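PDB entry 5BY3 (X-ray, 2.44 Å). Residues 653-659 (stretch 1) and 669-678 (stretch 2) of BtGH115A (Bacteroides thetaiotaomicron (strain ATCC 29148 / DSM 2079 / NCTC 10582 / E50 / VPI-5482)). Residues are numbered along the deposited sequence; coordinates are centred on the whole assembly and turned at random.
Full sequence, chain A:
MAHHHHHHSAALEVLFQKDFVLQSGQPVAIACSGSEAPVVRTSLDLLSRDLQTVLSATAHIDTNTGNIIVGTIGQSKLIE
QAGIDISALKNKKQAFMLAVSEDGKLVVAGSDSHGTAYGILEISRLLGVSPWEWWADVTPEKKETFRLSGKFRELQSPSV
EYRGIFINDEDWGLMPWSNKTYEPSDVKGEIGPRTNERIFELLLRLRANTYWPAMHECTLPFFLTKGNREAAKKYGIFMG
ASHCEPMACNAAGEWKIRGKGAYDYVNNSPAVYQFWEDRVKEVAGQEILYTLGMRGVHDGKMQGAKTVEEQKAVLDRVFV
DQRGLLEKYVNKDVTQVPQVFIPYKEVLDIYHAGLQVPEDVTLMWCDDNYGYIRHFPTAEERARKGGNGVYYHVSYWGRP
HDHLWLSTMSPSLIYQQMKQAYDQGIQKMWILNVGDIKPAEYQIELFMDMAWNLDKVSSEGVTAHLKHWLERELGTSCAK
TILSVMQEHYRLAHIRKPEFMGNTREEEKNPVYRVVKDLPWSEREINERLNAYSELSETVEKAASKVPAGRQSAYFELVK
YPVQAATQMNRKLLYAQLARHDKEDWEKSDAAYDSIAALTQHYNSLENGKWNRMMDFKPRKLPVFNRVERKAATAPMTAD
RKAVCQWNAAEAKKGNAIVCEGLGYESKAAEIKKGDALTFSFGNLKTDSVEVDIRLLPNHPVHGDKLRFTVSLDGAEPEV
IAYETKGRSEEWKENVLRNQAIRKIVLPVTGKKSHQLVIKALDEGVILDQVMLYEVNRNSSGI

Stretch 1 (653-659) KKGNAIV
Stretch 2 669-678: AAEIKKGDAL

A short antiparallel pairing may carry a single hydrogen bond and still be filled by apolar contacts, as between residues 653-659 and 669-678 of BtGH115A, where stretch 1 is only a weakly bonded strand at about 658-659. Val659 lies opposite Ala670, CA to CA 3.9 Å, as a non-hydrogen-bonded pair; by CA atoms, Ala657 CA lies 4.9 Å from Ile672 CA and Gly655 CA 4.4 Å from Leu678 CA. The one hydrogen bond across runs from Glu671 N to Ile658 O, 2.9 Å at 158°. Weaker CA-H...O contacts supplement it: Ala657 CA to Glu671 O and Val659 CA to Ala669 O, both 3.4 Å. Backbones are extended here, with phi/psi -142/114 at Ala657, -77/125 at Ile658 and -147/144 at Ala670.

Apolar packing centres on Ala657, whose CB points toward the other stretch and meets Ala670 CB at 3.8 Å, Leu678 CD1 at 3.7 Å and Ile672 CG1 (chi1 m, chi2 t) at 4.1 Å. Leu678 reaches in with chi1 -93° and chi2 31°.

Gly655 (114/145) has a backbone that by itself calls for glycine, since a CB would jam against the Lys654 carbonyl O; a CB would also clash with Ala677 O and Leu678 CD1, and Gly655 CA already sits 3.1 Å from Ala677 O.

Within the second stretch, a type II turn from Lys673 to Asp676 closes with Asp676 N to Lys673 O, 3.0 Å, while Lys673 NZ forms a salt bridge with Glu671 OE1 at 2.8 Å.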

# COMPACT_ATOMS: atom_id res chain seq x y z
N LYS A 653 15.36 28.87 -13.67
CA LYS A 653 16.54 29.07 -14.51
C LYS A 653 17.65 28.21 -13.89
O LYS A 653 17.59 26.99 -14.01
CB LYS A 653 16.94 30.57 -14.59
CG LYS A 653 15.81 31.57 -14.85
CD LYS A 653 14.94 31.25 -16.07
CE LYS A 653 14.06 32.44 -16.42
NZ LYS A 653 12.70 32.04 -16.88
N LYS A 654 18.61 28.83 -13.21
CA LYS A 654 19.64 28.11 -12.43
C LYS A 654 19.07 27.08 -11.43
O LYS A 654 18.03 27.28 -10.81
CB LYS A 654 20.59 29.09 -11.71
CG LYS A 654 22.01 28.58 -11.55
CD LYS A 654 22.96 29.63 -10.97
CE LYS A 654 23.05 29.52 -9.46
NZ LYS A 654 24.44 29.69 -8.96
N GLY A 655 19.78 25.96 -11.30
CA GLY A 655 19.43 24.92 -10.36
C GLY A 655 19.00 23.62 -11.00
O GLY A 655 18.33 23.60 -12.04
N ASN A 656 19.38 22.53 -10.33
CA ASN A 656 19.00 21.17 -10.71
C ASN A 656 18.10 20.46 -9.67
O ASN A 656 18.46 20.30 -8.47
CB ASN A 656 20.27 20.34 -11.05
CG ASN A 656 19.95 19.01 -11.73
OD1 ASN A 656 19.18 18.94 -12.70
ND2 ASN A 656 20.55 17.93 -11.20
N ALA A 657 16.93 20.04 -10.14
CA ALA A 657 15.98 19.30 -9.32
C ALA A 657 15.29 18.21 -10.13
O ALA A 657 14.54 18.50 -11.05
CB ALA A 657 14.97 20.26 -8.70
N ILE A 658 15.55 16.95 -9.78
CA ILE A 658 14.98 15.83 -10.51
C ILE A 658 13.52 15.62 -10.12
O ILE A 658 13.18 15.51 -8.94
CB ILE A 658 15.80 14.53 -10.33
CG1 ILE A 658 17.32 14.79 -10.51
CG2 ILE A 658 15.27 13.43 -11.29
CD1 ILE A 658 17.72 15.45 -11.83
N VAL A 659 12.66 15.63 -11.14
CA VAL A 659 11.22 15.38 -11.00
C VAL A 659 11.03 14.01 -10.37
O VAL A 659 11.71 13.06 -10.76
CB VAL A 659 10.49 15.38 -12.37
CG1 VAL A 659 8.99 15.38 -12.16
CG2 VAL A 659 10.88 16.58 -13.23
N ALA A 669 6.31 17.83 -9.11
CA ALA A 669 7.18 17.92 -7.93
C ALA A 669 8.59 17.38 -8.21
O ALA A 669 8.72 16.43 -8.99
CB ALA A 669 6.55 17.24 -6.72
N ALA A 670 9.61 17.97 -7.56
CA ALA A 670 11.03 17.62 -7.81
C ALA A 670 11.91 17.74 -6.57
O ALA A 670 11.70 18.65 -5.78
CB ALA A 670 11.61 18.49 -8.92
N GLU A 671 12.89 16.85 -6.43
CA GLU A 671 13.73 16.81 -5.23
C GLU A 671 14.90 17.76 -5.37
O GLU A 671 15.66 17.67 -6.32
CB GLU A 671 14.25 15.40 -4.96
CG GLU A 671 15.13 15.32 -3.70
CD GLU A 671 15.86 13.99 -3.53
OE1 GLU A 671 16.05 13.26 -4.53
OE2 GLU A 671 16.29 13.69 -2.37
N ILE A 672 15.02 18.70 -4.44
CA ILE A 672 16.21 19.55 -4.39
C ILE A 672 17.11 18.89 -3.38
O ILE A 672 16.76 18.80 -2.20
CB ILE A 672 15.91 20.99 -3.97
CG1 ILE A 672 14.78 21.56 -4.83
CG2 ILE A 672 17.16 21.85 -4.05
CD1 ILE A 672 14.13 22.81 -4.25
N LYS A 673 18.26 18.41 -3.85
CA LYS A 673 19.19 17.70 -2.97
C LYS A 673 19.74 18.72 -1.99
O LYS A 673 19.72 19.94 -2.28
CB LYS A 673 20.33 17.03 -3.76
CG LYS A 673 19.92 15.99 -4.80
CD LYS A 673 19.32 14.74 -4.16
CE LYS A 673 19.25 13.56 -5.12
NZ LYS A 673 18.69 12.36 -4.43
N LYS A 674 20.19 18.22 -0.84
CA LYS A 674 20.84 19.00 0.22
C LYS A 674 21.92 19.88 -0.40
O LYS A 674 22.67 19.43 -1.25
CB LYS A 674 21.45 18.06 1.26
CG LYS A 674 21.91 18.72 2.55
CD LYS A 674 22.30 17.67 3.57
CE LYS A 674 23.26 18.26 4.60
NZ LYS A 674 23.50 17.36 5.76
N GLY A 675 21.95 21.15 0.01
CA GLY A 675 22.93 22.11 -0.49
C GLY A 675 22.69 22.67 -1.88
O GLY A 675 23.36 23.63 -2.25
N ASP A 676 21.79 22.08 -2.67
CA ASP A 676 21.39 22.64 -3.99
C ASP A 676 20.33 23.69 -3.86
O ASP A 676 19.67 23.80 -2.82
CB ASP A 676 20.93 21.56 -4.98
CG ASP A 676 22.07 20.68 -5.45
OD1 ASP A 676 23.21 20.83 -4.94
OD2 ASP A 676 21.84 19.84 -6.35
N ALA A 677 20.19 24.49 -4.92
CA ALA A 677 19.22 25.57 -4.98
C ALA A 677 18.58 25.64 -6.32
O ALA A 677 19.22 25.33 -7.32
CB ALA A 677 19.87 26.92 -4.67
N LEU A 678 17.32 26.04 -6.31
CA LEU A 678 16.59 26.54 -7.46
C LEU A 678 16.46 28.08 -7.43
O LEU A 678 16.38 28.70 -6.35
CB LEU A 678 15.21 25.89 -7.52
CG LEU A 678 15.05 24.63 -8.37
CD1 LEU A 678 16.30 23.74 -8.44
CD2 LEU A 678 13.81 23.87 -7.90